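Local coordinates for protein histidine acid phosphatase (Bifidobacterium longum subsp. infantis, PDB 6RXD) that probably removes phosphate groups from inositol polyphosphates such as phytate, and from 2,3-bisphosphoglycerate, as a histidine acid phosphatase of the MINPP type, at residues Arg48-Tyr53 / Ser86-Ala91; Ala222-Ala227 / Gly358-Gly363; Glu456-Ala459 / Arg463-Pro466. All coordinates share one frame; numbering follows the deposited sequence.

Contact 1 (Arg48-Tyr53 / Ser86-Ala91); sequences RGLSSY and SGITAA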
loop_
_atom_site.group_PDB
_atom_site.type_symbol
_atom_site.label_atom_id
_atom_site.label_comp_id
_atom_site.label_asym_id
_atom_site.label_seq_id
_atom_site.Cartn_x
_atom_site.Cartn_y
_atom_site.Cartn_z
ATOM N N ARG A 48 2.157 7.971 -4.976
ATOM C CA ARG A 48 3.471 8.561 -5.223
ATOM C C ARG A 48 3.717 8.606 -6.715
ATOM O O ARG A 48 3.038 7.923 -7.475
ATOM C CB ARG A 48 4.568 7.687 -4.609
ATOM C CG ARG A 48 4.538 7.530 -3.109
ATOM C CD ARG A 48 5.584 6.502 -2.678
ATOM N NE ARG A 48 6.937 6.873 -3.094
ATOM C CZ ARG A 48 8.035 6.631 -2.380
ATOM N NH1 ARG A 48 9.226 7.010 -2.836
ATOM N NH2 ARG A 48 7.945 6.018 -1.204
ATOM N N GLY A 49 4.703 9.390 -7.140
ATOM C CA GLY A 49 5.091 9.382 -8.541
ATOM C C GLY A 49 6.014 8.223 -8.861
ATOM O O GLY A 49 6.171 7.302 -8.056
ATOM N N LEU A 50 6.619 8.250 -10.047
ATOM C CA LEU A 50 7.620 7.248 -10.401
ATOM C C LEU A 50 8.769 7.322 -9.406
ATOM O O LEU A 50 9.114 8.405 -8.932
ATOM C CB LEU A 50 8.140 7.508 -11.814
ATOM C CG LEU A 50 7.108 7.295 -12.918
ATOM C CD1 LEU A 50 7.652 7.786 -14.271
ATOM C CD2 LEU A 50 6.690 5.820 -12.997
ATOM N N SER A 51 9.364 6.174 -9.079
ATOM C CA SER A 51 10.423 6.134 -8.073
ATOM C C SER A 51 11.710 6.764 -8.597
ATOM O O SER A 51 12.495 7.328 -7.831
ATOM C CB SER A 51 10.691 4.697 -7.629
ATOM O OG SER A 51 11.108 3.904 -8.721
ATOM N N SER A 52 11.922 6.672 -9.908
ATOM C CA SER A 52 13.094 7.260 -10.542
ATOM C C SER A 52 12.877 7.399 -12.041
ATOM O O SER A 52 11.871 6.925 -12.577
ATOM C CB SER A 52 14.331 6.397 -10.281
ATOM O OG SER A 52 14.192 5.137 -10.899
ATOM N N TYR A 53 13.808 8.080 -12.704
ATOM C CA TYR A 53 13.788 8.230 -14.152
ATOM C C TYR A 53 14.232 6.900 -14.743
ATOM O O TYR A 53 15.433 6.615 -14.852
ATOM C CB TYR A 53 14.713 9.387 -14.562
ATOM C CG TYR A 53 14.723 9.734 -16.041
ATOM C CD1 TYR A 53 13.541 9.959 -16.744
ATOM C CD2 TYR A 53 15.922 9.859 -16.727
ATOM C CE1 TYR A 53 13.567 10.276 -18.109
ATOM C CE2 TYR A 53 15.959 10.178 -18.070
ATOM C CZ TYR A 53 14.782 10.390 -18.759
ATOM O OH TYR A 53 14.839 10.706 -20.105
ATOM N N SER A 86 6.917 12.373 -22.482
ATOM C CA SER A 86 7.407 13.690 -22.070
ATOM C C SER A 86 6.553 14.273 -20.956
ATOM O O SER A 86 7.056 14.890 -20.018
ATOM C CB SER A 86 7.417 14.655 -23.258
ATOM O OG SER A 86 8.364 14.247 -24.218
ATOM N N GLY A 87 5.240 14.070 -21.070
ATOM C CA GLY A 87 4.302 14.583 -20.087
ATOM C C GLY A 87 4.461 13.969 -18.704
ATOM O O GLY A 87 4.481 14.692 -17.710
ATOM N N ILE A 88 4.564 12.642 -18.620
ATOM C CA ILE A 88 4.700 12.022 -17.301
ATOM C C ILE A 88 6.078 12.313 -16.699
ATOM O O ILE A 88 6.230 12.473 -15.482
ATOM C CB ILE A 88 4.360 10.503 -17.306
ATOM C CG1 ILE A 88 4.141 10.013 -15.867
ATOM C CG2 ILE A 88 5.448 9.689 -17.996
ATOM C CD1 ILE A 88 3.296 8.754 -15.763
ATOM N N THR A 89 7.082 12.426 -17.557
ATOM C CA THR A 89 8.409 12.789 -17.081
ATOM C C THR A 89 8.394 14.209 -16.521
ATOM O O THR A 89 8.897 14.463 -15.425
ATOM C CB THR A 89 9.433 12.641 -18.205
ATOM O OG1 THR A 89 9.544 11.253 -18.527
ATOM C CG2 THR A 89 10.817 13.181 -17.788
ATOM N N ALA A 90 7.778 15.133 -17.256
ATOM C CA ALA A 90 7.700 16.512 -16.795
ATOM C C ALA A 90 6.936 16.640 -15.482
ATOM O O ALA A 90 7.286 17.454 -14.636
ATOM C CB ALA A 90 7.079 17.403 -17.871
ATOM N N ALA A 91 5.888 15.845 -15.312
ATOM C CA ALA A 91 5.120 15.868 -14.074
ATOM C C ALA A 91 5.986 15.410 -12.897
ATOM O O ALA A 91 5.933 15.980 -11.797
ATOM C CB ALA A 91 3.890 14.996 -14.204
#
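Tyr53 and Thr89 meet through carbon: the ring atom Tyr53 CE1 lies 4.0 Å from the methyl Thr89 CG2, and the two side chains pass each other at a slant. On Tyr53, CG stands anti to the backbone N (chi1 -176°), which carries the ring out from the loop towards the helix; Tyr97 packs against both residues. The second apolar touch is looser, with Leu50 CD1 at 4.5 Å from Ile88 CG1. All four residues are buried, yet they hide little surface from one another, about 138 Å² in total.

The polar groups find their partners elsewhere. Thr89 OG1 is hydrogen-bonded to Asp56 and to the carbonyl of Leu85, while Tyr53 OH is bonded to Arg61. Asn92 ties the two segments indirectly, since its side chain bonds both Leu50 N and Ile88 O.

Arg48 ends the RHGxR signature of histidine acid phosphatases, and the Ile88 side chain lies about 8 Å from that of the zinc ligand His326. The signature loop thus leaves strand 34-44 of the central sheet, rests on helix 75-95, touches helix 301-317 through Leu50, and leads into helix 55-69.

Contact 2 (Ala222-Ala227 / Gly358-Gly363); sequences ATIAGA and GPSYAG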
loop_
_atom_site.group_PDB
_atom_site.type_symbol
_atom_site.label_atom_id
_atom_site.label_comp_id
_atom_site.label_asym_id
_atom_site.label_seq_id
_atom_site.Cartn_x
_atom_site.Cartn_y
_atom_site.Cartn_z
ATOM N N ALA A 222 12.409 -22.411 -2.210
ATOM C CA ALA A 222 12.350 -23.087 -3.505
ATOM C C ALA A 222 10.970 -23.002 -4.155
ATOM O O ALA A 222 10.864 -22.943 -5.381
ATOM C CB ALA A 222 12.783 -24.548 -3.364
ATOM N N THR A 223 9.917 -23.010 -3.342
ATOM C CA THR A 223 8.564 -22.963 -3.889
ATOM C C THR A 223 8.284 -21.604 -4.499
ATOM O O THR A 223 7.805 -21.511 -5.630
ATOM C CB THR A 223 7.508 -23.302 -2.831
ATOM O OG1 THR A 223 7.776 -24.610 -2.315
ATOM C CG2 THR A 223 6.113 -23.287 -3.447
ATOM N N ILE A 224 8.586 -20.547 -3.749
ATOM C CA ILE A 224 8.422 -19.186 -4.264
ATOM C C ILE A 224 9.233 -18.978 -5.542
ATOM O O ILE A 224 8.729 -18.420 -6.515
ATOM C CB ILE A 224 8.788 -18.124 -3.195
ATOM C CG1 ILE A 224 7.756 -18.157 -2.068
ATOM C CG2 ILE A 224 8.871 -16.728 -3.812
ATOM C CD1 ILE A 224 8.158 -17.421 -0.785
ATOM N N ALA A 225 10.481 -19.439 -5.542
ATOM C CA ALA A 225 11.349 -19.290 -6.701
ATOM C C ALA A 225 10.779 -20.025 -7.913
ATOM O O ALA A 225 10.765 -19.484 -9.020
ATOM C CB ALA A 225 12.757 -19.789 -6.386
ATOM N N GLY A 226 10.302 -21.248 -7.699
ATOM C CA GLY A 226 9.767 -22.045 -8.793
ATOM C C GLY A 226 8.458 -21.491 -9.329
ATOM O O GLY A 226 8.243 -21.474 -10.538
ATOM N N ALA A 227 7.578 -21.056 -8.429
ATOM C CA ALA A 227 6.290 -20.510 -8.836
ATOM C C ALA A 227 6.498 -19.238 -9.642
ATOM O O ALA A 227 5.799 -18.990 -10.635
ATOM C CB ALA A 227 5.406 -20.236 -7.617
ATOM N N GLY A 358 2.347 -11.733 0.771
ATOM C CA GLY A 358 0.966 -12.019 1.116
ATOM C C GLY A 358 0.810 -13.424 1.668
ATOM O O GLY A 358 1.744 -13.970 2.254
ATOM N N PRO A 359 -0.372 -14.025 1.474
ATOM C CA PRO A 359 -0.622 -15.373 2.006
ATOM C C PRO A 359 0.362 -16.401 1.435
ATOM O O PRO A 359 0.722 -17.372 2.121
ATOM C CB PRO A 359 -2.041 -15.680 1.523
ATOM C CG PRO A 359 -2.682 -14.338 1.376
ATOM C CD PRO A 359 -1.578 -13.441 0.854
ATOM N N SER A 360 0.780 -16.181 0.187
ATOM C CA SER A 360 1.747 -17.055 -0.482
ATOM C C SER A 360 1.258 -18.504 -0.484
ATOM O O SER A 360 0.053 -18.756 -0.521
ATOM C CB SER A 360 3.128 -16.919 0.165
ATOM O OG SER A 360 4.148 -17.467 -0.674
ATOM N N TYR A 361 2.185 -19.455 -0.453
ATOM C CA TYR A 361 1.835 -20.859 -0.675
ATOM C C TYR A 361 1.452 -21.623 0.595
ATOM O O TYR A 361 1.905 -21.295 1.692
ATOM C CB TYR A 361 2.964 -21.584 -1.441
ATOM C CG TYR A 361 4.239 -21.837 -0.642
ATOM C CD1 TYR A 361 4.396 -22.995 0.105
ATOM C CD2 TYR A 361 5.287 -20.926 -0.658
ATOM C CE1 TYR A 361 5.561 -23.247 0.813
ATOM C CE2 TYR A 361 6.451 -21.158 0.059
ATOM C CZ TYR A 361 6.583 -22.322 0.790
ATOM O OH TYR A 361 7.743 -22.564 1.495
ATOM N N ALA A 362 0.617 -22.646 0.431
ATOM C CA ALA A 362 0.147 -23.449 1.560
ATOM C C ALA A 362 1.290 -24.250 2.173
ATOM O O ALA A 362 2.145 -24.763 1.457
ATOM C CB ALA A 362 -0.969 -24.381 1.120
ATOM N N GLY A 363 1.292 -24.361 3.497
ATOM C CA GLY A 363 2.331 -25.105 4.187
ATOM C C GLY A 363 3.340 -24.216 4.892
ATOM O O GLY A 363 4.282 -24.717 5.510
#
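Thr223 lies over one face of the Tyr361 ring, and its side chain can be followed outward from CB, the atom that sits above the ring centre. Thr223 CB is 3.8 Å from the centroid of the Tyr361 ring and only 12° off the ring normal, a CH-pi contact with CB almost directly above the middle of the ring. From there the two branches part over the same ring. The methyl turns towards the root of the tyrosine, with Thr223 CG2 at 3.7 Å from Tyr361 CG. The hydroxyl leans towards the phenol end, Thr223 OG1 lying 4.0 Å from Tyr361 CZ. With CG2 anti to the backbone N and OG1 beside it (chi1 -59°), the threonine spans much of the ring's length.

Ile224 comes to the same ring at its edge, where Ile224 CG1 is 3.9 Å from Tyr361 CE2. The isoleucine also reaches Ser360, its CG1 being 3.9 Å from Ser360 OG, a hydroxyl held by the carbonyl of Tyr355. Tyr361 OH bonds Asp221, whose other carboxylate oxygen takes the backbone N-H of Ile224. An alanine in place of Tyr361 would remove the ring and would probably leave Thr223 without its packing surface and Asp221 without its phenol partner.

The whole is a loop-on-helix contact at the start of helix 222-232, beside a zinc site: Glu228 and Glu356, zinc ligands observed in this protein though without metal in this chain, lie near Ile224.

Contact 3 (Glu456-Ala459 / Arg463-Pro466); sequences EDPA and RYTP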
loop_
_atom_site.group_PDB
_atom_site.type_symbol
_atom_site.label_atom_id
_atom_site.label_comp_id
_atom_site.label_asym_id
_atom_site.label_seq_id
_atom_site.Cartn_x
_atom_site.Cartn_y
_atom_site.Cartn_z
ATOM N N GLU A 456 -19.181 -1.199 37.176
ATOM C CA GLU A 456 -18.935 -2.601 37.469
ATOM C C GLU A 456 -20.190 -3.407 37.190
ATOM O O GLU A 456 -21.290 -3.006 37.580
ATOM C CB GLU A 456 -18.520 -2.776 38.929
ATOM C CG GLU A 456 -17.201 -2.110 39.282
ATOM C CD GLU A 456 -16.902 -2.165 40.768
ATOM O OE1 GLU A 456 -17.844 -2.376 41.564
ATOM O OE2 GLU A 456 -15.719 -2.001 41.136
ATOM N N ASP A 457 -20.025 -4.534 36.504
ATOM C CA ASP A 457 -21.137 -5.444 36.282
ATOM C C ASP A 457 -21.544 -5.996 37.644
ATOM O O ASP A 457 -20.731 -6.635 38.313
ATOM C CB ASP A 457 -20.699 -6.589 35.362
ATOM C CG ASP A 457 -21.840 -7.537 35.003
ATOM O OD1 ASP A 457 -22.898 -7.508 35.671
ATOM O OD2 ASP A 457 -21.671 -8.326 34.047
ATOM N N PRO A 458 -22.805 -5.758 38.056
ATOM C CA PRO A 458 -23.295 -6.198 39.372
ATOM C C PRO A 458 -23.154 -7.705 39.578
ATOM O O PRO A 458 -23.094 -8.172 40.718
ATOM C CB PRO A 458 -24.782 -5.822 39.340
ATOM C CG PRO A 458 -24.889 -4.733 38.328
ATOM C CD PRO A 458 -23.836 -5.033 37.293
ATOM N N ALA A 459 -23.095 -8.448 38.475
ATOM C CA ALA A 459 -23.007 -9.904 38.517
ATOM C C ALA A 459 -21.581 -10.415 38.718
ATOM O O ALA A 459 -21.382 -11.541 39.175
ATOM C CB ALA A 459 -23.595 -10.494 37.247
ATOM N N ARG A 463 -15.329 -4.623 35.810
ATOM C CA ARG A 463 -15.702 -3.781 34.680
ATOM C C ARG A 463 -16.164 -4.615 33.485
ATOM O O ARG A 463 -15.745 -5.769 33.319
ATOM C CB ARG A 463 -14.530 -2.879 34.295
ATOM C CG ARG A 463 -14.213 -1.844 35.358
ATOM C CD ARG A 463 -12.821 -1.281 35.160
ATOM N NE ARG A 463 -12.680 -0.635 33.861
ATOM C CZ ARG A 463 -11.526 -0.202 33.374
ATOM N NH1 ARG A 463 -10.420 -0.338 34.092
ATOM N NH2 ARG A 463 -11.479 0.373 32.180
ATOM N N TYR A 464 -17.054 -4.039 32.681
ATOM C CA TYR A 464 -17.542 -4.700 31.472
ATOM C C TYR A 464 -16.426 -4.765 30.431
ATOM O O TYR A 464 -15.648 -3.827 30.287
ATOM C CB TYR A 464 -18.721 -3.925 30.879
ATOM C CG TYR A 464 -19.997 -3.966 31.696
ATOM C CD1 TYR A 464 -20.913 -4.996 31.528
ATOM C CD2 TYR A 464 -20.301 -2.951 32.606
ATOM C CE1 TYR A 464 -22.091 -5.032 32.259
ATOM C CE2 TYR A 464 -21.479 -2.977 33.340
ATOM C CZ TYR A 464 -22.364 -4.018 33.159
ATOM O OH TYR A 464 -23.529 -4.042 33.893
ATOM N N THR A 465 -16.359 -5.867 29.691
ATOM C CA THR A 465 -15.343 -6.024 28.659
ATOM C C THR A 465 -15.564 -5.008 27.541
ATOM O O THR A 465 -16.684 -4.860 27.057
ATOM C CB THR A 465 -15.439 -7.437 28.074
ATOM O OG1 THR A 465 -15.248 -8.392 29.131
ATOM C CG2 THR A 465 -14.402 -7.655 26.981
ATOM N N PRO A 466 -14.494 -4.316 27.111
ATOM C CA PRO A 466 -14.595 -3.365 25.992
ATOM C C PRO A 466 -14.933 -4.086 24.692
ATOM O O PRO A 466 -14.704 -5.288 24.579
ATOM C CB PRO A 466 -13.175 -2.787 25.883
ATOM C CG PRO A 466 -12.528 -3.075 27.223
ATOM C CD PRO A 466 -13.133 -4.362 27.686
#
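Asp457 sets its CB on one face of the Tyr464 ring. That atom stands 3.7 Å above the ring plane, offset towards the rim, and Asp457 CB is 4.0 Å from the centroid of the Tyr464 ring, somewhat off the normal, a CH-pi contact. The carboxylate continues outward past the CE1 edge, where Asp457 CG is 3.7 Å from Tyr464 CE1, and its plane lies only 12° from that of the ring. The backbone lies above the phenol end, just beyond the rim, with Asp457 CA 3.6 Å from Tyr464 CZ. Pro458 adds a small touch at the hydroxyl, its CD being 3.6 Å from Tyr464 OH.

One step outward, the aspartate is set in place by its own turn. Ala459 N donates to Asp457 OD1 at 3.0 Å, with a nearly straight N-H...O angle of 165°, which makes an Asx turn. The donor arrives from above the carboxylate plane. With CG anti to the backbone N (chi1 -176°), the carboxylate is carried past the CE1 rim, roughly level with CB above the ring plane, while remaining within reach of that N-H. One short side chain thus closes the turn with OD1 and touches the ring face with CB.

Beyond these, Glu456 CA and Arg463 CA come within 4.4 Å in a loose pairing, and the CB of each points away from the other segment. Arg463 NH2 is hydrogen-bonded to the carbonyl of Val386, which ties segment 463-466 to the end of helix 372-386.

The contact is a surface feature of the excursion between strands 445-453 and 467-472, neighbours in the central mixed sheet. Tyr464 touches Arg453 at the end of the former strand, and Pro466 leads into the latter while resting on Val450.

The three contacts follow one another along the chain in series, each closing before the next opens, and all lie in the part of the chain that belongs to the histidine phosphatase superfamily. Contacts 1 and 2 have centres 33 Å apart and nearest atoms about 19 Å apart. Contact 3 lies 57 Å from contact 1 and 46 Å from contact 2, centre to centre; it and contact 1 are on opposite sides of the chain's centre. Contacts 1 and 3 adjoin strands of the same central sheet, 34-44 and 445-453, which pair antiparallel. None of the three touches another: contacts 1 and 2 pack loops on helices, contact 2 beside a zinc site, while contact 3 shapes an outlying turn of the sheet.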